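PDB 5MQ6: pyridine nucleotide-disulfide oxidoreductase-like protein from Myceliophthora thermophila, which uses FAD and NADPH to carry out Baeyer-Villiger oxidation, inserting one oxygen atom next to the carbonyl of bulky, often polycyclic, ketones to give esters or lactones. Local coordinates for residues S363-V374 and K585-V593; R562-T572 and G644-A655. All coordinates share one frame; numbering follows the deposited sequence.

Contact 1 (S363-V374 and K585-V593)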
loop_
_atom_site.group_PDB
_atom_site.type_symbol
_atom_site.label_atom_id
_atom_site.label_comp_id
_atom_site.label_asym_id
_atom_site.label_seq_id
_atom_site.Cartn_x
_atom_site.Cartn_y
_atom_site.Cartn_z
ATOM N N SER A 363 9.749 5.859 13.067
ATOM C CA SER A 363 9.208 5.024 14.147
ATOM C C SER A 363 7.968 5.661 14.823
ATOM O O SER A 363 7.139 4.964 15.452
ATOM C CB SER A 363 10.332 4.877 15.195
ATOM O OG SER A 363 10.655 6.175 15.725
ATOM N N ALA A 364 7.813 6.973 14.669
ATOM C CA ALA A 364 6.620 7.659 15.147
ATOM C C ALA A 364 5.382 6.964 14.639
ATOM O O ALA A 364 4.390 6.940 15.280
ATOM C CB ALA A 364 6.601 9.146 14.675
ATOM N N VAL A 365 5.418 6.491 13.417
ATOM C CA VAL A 365 4.229 5.893 12.837
ATOM C C VAL A 365 4.282 4.400 12.757
ATOM O O VAL A 365 3.251 3.825 12.519
ATOM C CB VAL A 365 3.795 6.416 11.477
ATOM C CG1 VAL A 365 3.150 7.802 11.652
ATOM C CG2 VAL A 365 4.945 6.391 10.468
ATOM N N ILE A 366 5.462 3.810 12.888
ATOM C CA ILE A 366 5.655 2.353 12.823
ATOM C C ILE A 366 5.694 1.653 14.186
ATOM O O ILE A 366 5.156 0.553 14.321
ATOM C CB ILE A 366 6.982 2.073 12.052
ATOM C CG1 ILE A 366 6.822 2.499 10.627
ATOM C CG2 ILE A 366 7.367 0.653 12.162
ATOM C CD1 ILE A 366 5.533 2.073 10.012
ATOM N N GLY A 367 6.254 2.305 15.203
ATOM C CA GLY A 367 6.485 1.654 16.493
ATOM C C GLY A 367 7.980 1.607 16.719
ATOM O O GLY A 367 8.761 1.759 15.792
ATOM N N SER A 368 8.381 1.349 17.935
ATOM C CA SER A 368 9.763 1.084 18.290
ATOM C C SER A 368 9.772 0.135 19.428
ATOM O O SER A 368 8.984 0.321 20.295
ATOM C CB SER A 368 10.434 2.391 18.792
ATOM O OG SER A 368 11.792 2.167 19.113
ATOM N N PRO A 369 10.668 -0.867 19.468
ATOM C CA PRO A 369 10.713 -1.662 20.704
ATOM C C PRO A 369 11.580 -1.073 21.799
ATOM O O PRO A 369 11.870 -1.760 22.806
ATOM C CB PRO A 369 11.387 -2.961 20.253
ATOM C CG PRO A 369 12.318 -2.543 19.135
ATOM C CD PRO A 369 11.607 -1.387 18.469
ATOM N N ARG A 370 12.070 0.135 21.639
ATOM C CA ARG A 370 13.150 0.553 22.496
ATOM C C ARG A 370 12.722 1.515 23.557
ATOM O O ARG A 370 13.544 1.859 24.392
ATOM C CB ARG A 370 14.172 1.236 21.625
ATOM C CG ARG A 370 15.530 1.273 22.211
ATOM C CD ARG A 370 16.172 2.542 21.797
ATOM N NE ARG A 370 16.946 2.372 20.601
ATOM C CZ ARG A 370 17.379 3.387 19.856
ATOM N NH1 ARG A 370 17.032 4.662 20.153
ATOM N NH2 ARG A 370 18.143 3.126 18.774
ATOM N N HIS A 371 11.499 2.027 23.495
ATOM C CA HIS A 371 11.164 3.121 24.347
ATOM C C HIS A 371 9.995 2.830 25.242
ATOM O O HIS A 371 9.445 3.760 25.759
ATOM C CB HIS A 371 10.862 4.397 23.534
ATOM C CG HIS A 371 11.985 4.829 22.676
ATOM N ND1 HIS A 371 13.014 5.614 23.143
ATOM C CD2 HIS A 371 12.284 4.542 21.397
ATOM C CE1 HIS A 371 13.878 5.822 22.172
ATOM N NE2 HIS A 371 13.465 5.170 21.106
ATOM N N GLY A 372 9.606 1.586 25.448
ATOM C CA GLY A 372 8.430 1.272 26.297
ATOM C C GLY A 372 7.105 1.574 25.599
ATOM O O GLY A 372 7.076 1.745 24.396
ATOM N N ILE A 373 6.038 1.665 26.387
ATOM C CA ILE A 373 4.704 1.956 25.950
ATOM C C ILE A 373 4.354 3.307 26.486
ATOM O O ILE A 373 4.695 3.633 27.607
ATOM C CB ILE A 373 3.749 0.868 26.470
ATOM C CG1 ILE A 373 3.953 -0.401 25.612
ATOM C CG2 ILE A 373 2.292 1.344 26.423
ATOM C CD1 ILE A 373 3.648 -1.723 26.278
ATOM N N VAL A 374 3.676 4.110 25.696
ATOM C CA VAL A 374 3.415 5.448 26.101
ATOM C C VAL A 374 2.224 5.415 27.026
ATOM O O VAL A 374 1.224 4.907 26.647
ATOM C CB VAL A 374 3.170 6.357 24.897
ATOM C CG1 VAL A 374 2.673 7.726 25.330
ATOM C CG2 VAL A 374 4.472 6.497 24.109
ATOM N N LYS A 585 -4.180 -0.416 24.578
ATOM C CA LYS A 585 -3.038 -0.109 25.441
ATOM C C LYS A 585 -1.872 0.598 24.685
ATOM O O LYS A 585 -1.032 1.279 25.286
ATOM C CB LYS A 585 -2.612 -1.406 26.058
ATOM C CG LYS A 585 -1.520 -1.306 27.057
ATOM C CD LYS A 585 -1.388 -2.607 27.800
ATOM C CE LYS A 585 -0.400 -3.496 27.177
ATOM N NZ LYS A 585 -0.529 -4.809 27.863
ATOM N N HIS A 586 -1.792 0.376 23.375
ATOM C CA HIS A 586 -0.719 0.928 22.557
ATOM C C HIS A 586 -1.022 2.264 21.858
ATOM O O HIS A 586 -0.129 2.803 21.171
ATOM C CB HIS A 586 -0.344 -0.117 21.492
ATOM C CG HIS A 586 0.361 -1.299 22.047
ATOM N ND1 HIS A 586 1.722 -1.411 22.048
ATOM C CD2 HIS A 586 -0.103 -2.424 22.649
ATOM C CE1 HIS A 586 2.068 -2.571 22.585
ATOM N NE2 HIS A 586 0.976 -3.182 23.009
ATOM N N ALA A 587 -2.248 2.802 22.042
ATOM C CA ALA A 587 -2.788 3.917 21.272
ATOM C C ALA A 587 -2.033 5.239 21.508
ATOM O O ALA A 587 -1.886 6.050 20.597
ATOM C CB ALA A 587 -4.293 4.071 21.543
ATOM N N GLY A 588 -1.519 5.415 22.702
ATOM C CA GLY A 588 -0.724 6.605 23.054
ATOM C C GLY A 588 0.467 6.819 22.131
ATOM O O GLY A 588 0.763 7.946 21.796
ATOM N N TRP A 589 1.095 5.749 21.662
ATOM C CA TRP A 589 2.158 5.888 20.659
ATOM C C TRP A 589 1.694 6.753 19.482
ATOM O O TRP A 589 2.424 7.619 19.014
ATOM C CB TRP A 589 2.673 4.527 20.160
ATOM C CG TRP A 589 3.922 4.690 19.424
ATOM C CD1 TRP A 589 4.055 4.998 18.110
ATOM C CD2 TRP A 589 5.235 4.601 19.949
ATOM N NE1 TRP A 589 5.401 5.102 17.776
ATOM C CE2 TRP A 589 6.137 4.880 18.886
ATOM C CE3 TRP A 589 5.753 4.320 21.229
ATOM C CZ2 TRP A 589 7.533 4.899 19.059
ATOM C CZ3 TRP A 589 7.115 4.326 21.409
ATOM C CH2 TRP A 589 8.004 4.643 20.324
ATOM N N PHE A 590 0.457 6.554 19.053
ATOM C CA PHE A 590 -0.014 7.168 17.813
ATOM C C PHE A 590 -0.609 8.568 17.916
ATOM O O PHE A 590 -1.031 9.164 16.913
ATOM C CB PHE A 590 -0.822 6.167 17.015
ATOM C CG PHE A 590 -0.069 4.858 16.785
ATOM C CD1 PHE A 590 0.845 4.738 15.744
ATOM C CD2 PHE A 590 -0.224 3.790 17.634
ATOM C CE1 PHE A 590 1.610 3.575 15.571
ATOM C CE2 PHE A 590 0.489 2.586 17.436
ATOM C CZ PHE A 590 1.409 2.468 16.374
ATOM N N ALA A 591 -0.518 9.150 19.112
ATOM C CA ALA A 591 -0.636 10.625 19.239
ATOM C C ALA A 591 0.352 11.362 18.355
ATOM O O ALA A 591 0.110 12.515 17.973
ATOM C CB ALA A 591 -0.401 11.039 20.669
ATOM N N SER A 592 1.466 10.684 18.034
ATOM C CA SER A 592 2.369 11.154 17.000
ATOM C C SER A 592 1.688 11.673 15.745
ATOM O O SER A 592 2.205 12.518 15.076
ATOM C CB SER A 592 3.337 10.059 16.603
ATOM O OG SER A 592 2.658 9.020 15.909
ATOM N N VAL A 593 0.514 11.183 15.424
ATOM C CA VAL A 593 -0.127 11.518 14.187
ATOM C C VAL A 593 -0.981 12.811 14.296
ATOM O O VAL A 593 -1.324 13.398 13.303
ATOM C CB VAL A 593 -0.840 10.242 13.729
ATOM C CG1 VAL A 593 -2.226 10.450 13.208
ATOM C CG2 VAL A 593 0.073 9.518 12.747
HETATM O O HOH W 1 0.576 3.536 24.388
#
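The indole of Trp-589 is inserted into the bend of 363-374. Its NE1 donates to Ser-363 O at 2.9 Å, with the acceptor close to the ring plane. One face of the indole meets the backbone: Gly-367 CA makes an off-centre CH-pi contact, 4.2 Å from the centroid of the five-membered ring. On its six-membered ring, Ser-368 CB approaches Trp-589 CH2 to 3.7 Å and Val-374 CG2 lies 3.8 Å from Trp-589 CE3. CG of Trp-589 stands anti to the backbone N (chi1 -166°), which sends the ring across to the helix 363-366. Ser-363 O also accepts from Gly-367 N, on the opposite face of its carbonyl plane. Ser-592 OG donates to Ala-364 O at 2.8 Å from above the carbonyl plane. At the other end, water 1 donates to Val-374 O and Lys-585 O. Further out, Ser-368 OG accepts from Arg-370 N in an ST turn and bonds to Thr-341 O; Trp-589 O accepts from His-384. A leucine in place of Trp-589 would probably leave Ser-363 O without its indole donor and open a gap against Gly-367. Two side-chain donors thus satisfy carbonyls of a short helix, joining it to the loop after helix 573-585.

Contact 2 (R562-T572 and G644-A655)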
loop_
_atom_site.group_PDB
_atom_site.type_symbol
_atom_site.label_atom_id
_atom_site.label_comp_id
_atom_site.label_asym_id
_atom_site.label_seq_id
_atom_site.Cartn_x
_atom_site.Cartn_y
_atom_site.Cartn_z
ATOM N N ARG A 562 -4.312 -30.901 13.340
ATOM C CA ARG A 562 -5.033 -31.318 14.522
ATOM C C ARG A 562 -6.328 -32.068 14.266
ATOM O O ARG A 562 -6.610 -33.024 14.997
ATOM C CB ARG A 562 -5.256 -30.159 15.458
ATOM C CG ARG A 562 -3.998 -29.787 16.232
ATOM C CD ARG A 562 -4.205 -28.604 17.111
ATOM N NE ARG A 562 -5.346 -28.755 18.030
ATOM C CZ ARG A 562 -5.697 -27.839 18.907
ATOM N NH1 ARG A 562 -5.062 -26.688 19.005
ATOM N NH2 ARG A 562 -6.708 -28.052 19.679
ATOM N N VAL A 563 -7.106 -31.687 13.233
ATOM C CA VAL A 563 -8.329 -32.464 12.877
ATOM C C VAL A 563 -8.137 -33.548 11.820
ATOM O O VAL A 563 -9.118 -34.159 11.311
ATOM C CB VAL A 563 -9.395 -31.482 12.410
ATOM C CG1 VAL A 563 -9.637 -30.424 13.475
ATOM C CG2 VAL A 563 -9.055 -30.854 11.038
ATOM N N ASP A 564 -6.894 -33.796 11.445
ATOM C CA ASP A 564 -6.562 -34.662 10.321
ATOM C C ASP A 564 -7.331 -34.336 9.004
ATOM O O ASP A 564 -7.942 -35.201 8.343
ATOM C CB ASP A 564 -6.765 -36.144 10.679
ATOM C CG ASP A 564 -6.187 -37.053 9.669
ATOM O OD1 ASP A 564 -5.243 -36.701 8.906
ATOM O OD2 ASP A 564 -6.699 -38.158 9.599
ATOM N N GLY A 565 -7.196 -33.085 8.622
ATOM C CA GLY A 565 -7.706 -32.549 7.348
ATOM C C GLY A 565 -9.142 -32.040 7.538
ATOM O O GLY A 565 -10.006 -32.705 8.165
ATOM N N ASP A 566 -9.378 -30.853 6.967
ATOM C CA ASP A 566 -10.698 -30.263 6.862
ATOM C C ASP A 566 -11.188 -29.658 8.127
ATOM O O ASP A 566 -12.212 -30.056 8.705
ATOM C CB ASP A 566 -11.717 -31.216 6.187
ATOM C CG ASP A 566 -12.887 -30.476 5.549
ATOM O OD1 ASP A 566 -12.971 -29.215 5.488
ATOM O OD2 ASP A 566 -13.780 -31.223 5.084
ATOM N N ALA A 567 -10.504 -28.576 8.487
ATOM C CA ALA A 567 -10.837 -27.790 9.692
ATOM C C ALA A 567 -11.763 -26.663 9.503
ATOM O O ALA A 567 -11.805 -25.970 8.425
ATOM C CB ALA A 567 -9.544 -27.326 10.379
ATOM N N LEU A 568 -12.464 -26.413 10.603
ATOM C CA LEU A 568 -13.196 -25.213 10.778
ATOM C C LEU A 568 -12.511 -24.459 11.899
ATOM O O LEU A 568 -12.526 -24.938 13.021
ATOM C CB LEU A 568 -14.647 -25.568 11.112
ATOM C CG LEU A 568 -15.576 -24.370 11.251
ATOM C CD1 LEU A 568 -15.728 -23.653 9.907
ATOM C CD2 LEU A 568 -16.916 -24.788 11.801
ATOM N N VAL A 569 -12.021 -23.245 11.607
ATOM C CA VAL A 569 -11.178 -22.502 12.475
ATOM C C VAL A 569 -11.757 -21.148 12.669
ATOM O O VAL A 569 -11.886 -20.393 11.692
ATOM C CB VAL A 569 -9.807 -22.252 11.789
ATOM C CG1 VAL A 569 -8.892 -21.532 12.754
ATOM C CG2 VAL A 569 -9.190 -23.544 11.398
ATOM N N GLU A 570 -12.024 -20.771 13.924
ATOM C CA GLU A 570 -12.761 -19.522 14.205
ATOM C C GLU A 570 -12.272 -18.933 15.486
ATOM O O GLU A 570 -12.302 -19.605 16.514
ATOM C CB GLU A 570 -14.274 -19.762 14.369
ATOM C CG GLU A 570 -15.027 -18.453 14.329
ATOM C CD GLU A 570 -16.533 -18.566 14.371
ATOM O OE1 GLU A 570 -17.056 -19.672 14.317
ATOM O OE2 GLU A 570 -17.190 -17.532 14.463
ATOM N N VAL A 571 -11.750 -17.718 15.428
ATOM C CA VAL A 571 -11.334 -17.052 16.682
ATOM C C VAL A 571 -12.582 -16.815 17.610
ATOM O O VAL A 571 -13.707 -16.500 17.125
ATOM C CB VAL A 571 -10.600 -15.736 16.462
ATOM C CG1 VAL A 571 -11.460 -14.655 15.832
ATOM C CG2 VAL A 571 -10.002 -15.197 17.786
ATOM N N THR A 572 -12.365 -16.925 18.901
ATOM C CA THR A 572 -13.489 -16.628 19.818
ATOM C C THR A 572 -13.675 -15.104 20.067
ATOM O O THR A 572 -12.757 -14.310 19.908
ATOM C CB THR A 572 -13.289 -17.311 21.166
ATOM O OG1 THR A 572 -12.103 -16.819 21.739
ATOM C CG2 THR A 572 -13.138 -18.838 21.010
ATOM N N GLY A 644 1.270 -25.433 19.076
ATOM C CA GLY A 644 0.109 -25.939 18.375
ATOM C C GLY A 644 -1.199 -25.729 19.095
ATOM O O GLY A 644 -2.257 -26.206 18.571
ATOM N N SER A 645 -1.192 -25.028 20.261
ATOM C CA SER A 645 -2.448 -24.868 21.033
ATOM C C SER A 645 -3.470 -23.946 20.351
ATOM O O SER A 645 -4.656 -24.040 20.594
ATOM C CB SER A 645 -2.174 -24.403 22.462
ATOM O OG SER A 645 -1.487 -23.159 22.494
ATOM N N LEU A 646 -3.003 -22.986 19.541
ATOM C CA LEU A 646 -3.878 -22.055 18.895
ATOM C C LEU A 646 -4.840 -21.394 19.854
ATOM O O LEU A 646 -6.065 -21.381 19.697
ATOM C CB LEU A 646 -4.586 -22.721 17.740
ATOM C CG LEU A 646 -3.782 -23.157 16.531
ATOM C CD1 LEU A 646 -4.778 -23.727 15.483
ATOM C CD2 LEU A 646 -2.902 -22.118 15.846
ATOM N N LYS A 647 -4.264 -20.838 20.882
ATOM C CA LYS A 647 -5.024 -20.340 22.013
ATOM C C LYS A 647 -5.985 -19.291 21.538
ATOM O O LYS A 647 -5.578 -18.434 20.773
ATOM C CB LYS A 647 -4.072 -19.737 23.063
ATOM C CG LYS A 647 -4.882 -19.191 24.242
ATOM C CD LYS A 647 -4.017 -18.702 25.437
ATOM C CE LYS A 647 -4.872 -18.118 26.562
ATOM N NZ LYS A 647 -4.122 -17.068 27.336
ATOM N N GLY A 648 -7.230 -19.331 22.013
ATOM C CA GLY A 648 -8.218 -18.425 21.483
ATOM C C GLY A 648 -8.943 -18.823 20.171
ATOM O O GLY A 648 -9.898 -18.160 19.771
ATOM N N PHE A 649 -8.553 -19.923 19.511
ATOM C CA PHE A 649 -9.354 -20.424 18.379
ATOM C C PHE A 649 -10.251 -21.592 18.782
ATOM O O PHE A 649 -9.859 -22.493 19.500
ATOM C CB PHE A 649 -8.479 -20.896 17.231
ATOM C CG PHE A 649 -7.871 -19.810 16.414
ATOM C CD1 PHE A 649 -8.567 -19.238 15.349
ATOM C CD2 PHE A 649 -6.614 -19.370 16.683
ATOM C CE1 PHE A 649 -7.976 -18.217 14.579
ATOM C CE2 PHE A 649 -6.003 -18.331 15.926
ATOM C CZ PHE A 649 -6.711 -17.765 14.850
ATOM N N ASP A 650 -11.471 -21.571 18.292
ATOM C CA ASP A 650 -12.339 -22.716 18.295
ATOM C C ASP A 650 -11.943 -23.540 17.053
ATOM O O ASP A 650 -12.016 -23.049 15.918
ATOM C CB ASP A 650 -13.773 -22.204 18.242
ATOM C CG ASP A 650 -14.836 -23.332 18.356
ATOM O OD1 ASP A 650 -14.691 -24.479 17.755
ATOM O OD2 ASP A 650 -15.848 -23.025 19.035
ATOM N N ILE A 651 -11.508 -24.769 17.264
ATOM C CA ILE A 651 -11.082 -25.698 16.184
ATOM C C ILE A 651 -12.070 -26.854 16.231
ATOM O O ILE A 651 -12.418 -27.343 17.303
ATOM C CB ILE A 651 -9.691 -26.293 16.519
ATOM C CG1 ILE A 651 -8.618 -25.236 16.647
ATOM C CG2 ILE A 651 -9.227 -27.289 15.535
ATOM C CD1 ILE A 651 -8.383 -24.397 15.422
ATOM N N SER A 652 -12.459 -27.327 15.089
ATOM C CA SER A 652 -13.390 -28.462 14.977
ATOM C C SER A 652 -13.305 -28.960 13.564
ATOM O O SER A 652 -12.577 -28.383 12.734
ATOM C CB SER A 652 -14.808 -28.075 15.317
ATOM O OG SER A 652 -15.279 -27.148 14.341
ATOM N N SER A 653 -13.995 -30.053 13.268
ATOM C CA SER A 653 -13.967 -30.589 11.941
ATOM C C SER A 653 -15.008 -29.848 11.133
ATOM O O SER A 653 -16.109 -29.715 11.590
ATOM C CB SER A 653 -14.356 -32.008 11.928
ATOM O OG SER A 653 -14.155 -32.429 10.616
ATOM N N ARG A 654 -14.678 -29.431 9.938
ATOM C CA ARG A 654 -15.635 -28.727 9.090
ATOM C C ARG A 654 -16.635 -29.755 8.544
ATOM O O ARG A 654 -17.795 -29.449 8.361
ATOM C CB ARG A 654 -14.936 -28.022 7.907
ATOM C CG ARG A 654 -15.859 -27.042 7.139
ATOM C CD ARG A 654 -15.339 -26.683 5.737
ATOM N NE ARG A 654 -15.288 -27.916 4.974
ATOM C CZ ARG A 654 -16.300 -28.474 4.374
ATOM N NH1 ARG A 654 -17.475 -27.908 4.332
ATOM N NH2 ARG A 654 -16.127 -29.625 3.828
ATOM N N ALA A 655 -16.210 -30.973 8.301
ATOM C CA ALA A 655 -17.146 -31.946 7.850
ATOM C C ALA A 655 -17.153 -33.129 8.757
ATOM O O ALA A 655 -18.008 -33.978 8.511
ATOM C CB ALA A 655 -16.802 -32.329 6.440
ATOM O OXT ALA A 655 -16.349 -33.276 9.720
HETATM O O HOH W 2 -7.479 -25.743 21.523
HETATM O O HOH W 3 -11.554 -33.288 10.159
HETATM O O HOH W 4 -14.499 -24.428 14.890
#
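Asp-566 and Arg-654 form a salt bridge at one end of a two-stranded antiparallel sheet. Along Arg-654, CB lies 3.3 Å from Asp-566 OD1, and CG and CD run past the same oxygen. CG is anti to the backbone N (chi1 -169°), and the chain bends at chi3 (62°) to turn the guanidinium onto the carboxylate. Arg-654 NE then donates to Asp-566 OD1 at 2.7 Å, and its NH2 to OD2 at 3.1 Å. Both oxygens use their syn lone pairs, and the two planes are 30° apart. The remaining nitrogen, NH1, bonds to Arg-193 O. The backbone N of Arg-654 also donates to Asp-566 O. From here strands 567-571 and 649-653 pair through Leu-568 with Ser-652 and Glu-570 with Asp-650. Val-569 CG1 touches Phe-649 CD1 at 3.5 Å and Ile-651 CD1 at 3.9 Å, on the face packed against helix 541-562. Beyond the far end, Thr-572 N donates to Gly-648 O. Arg-562 reaches across separately, its NH1 donating to Gly-644 O at 2.9 Å. The side-on grip fixes the rotation of the Asp-566 carboxylate and probably balances its charge. Backbone pairing and this ion pair together tie the C-terminal strand to the strand that follows helix 541-562.

Contacts 1 and 2 cross along the chain, because their segments alternate. Helix 573-585 links them directly: 562-572 of contact 2 leads into it, and 585-593 of contact 1 begins at its last residue. Their centres are 34 Å apart, and their nearest atoms about 13 Å. Contact 1 is nearer the cofactors. The side chain of Val-365 lies about 12 Å from the bound NADPH and about 13 Å from FAD. It is also about 9 Å from the side chains of Lys-425 and Tyr-600, both NADPH-binding residues. Contact 2 lies away from the annotated sites, with its centre 31 Å from that of the chain, against 21 Å for contact 1.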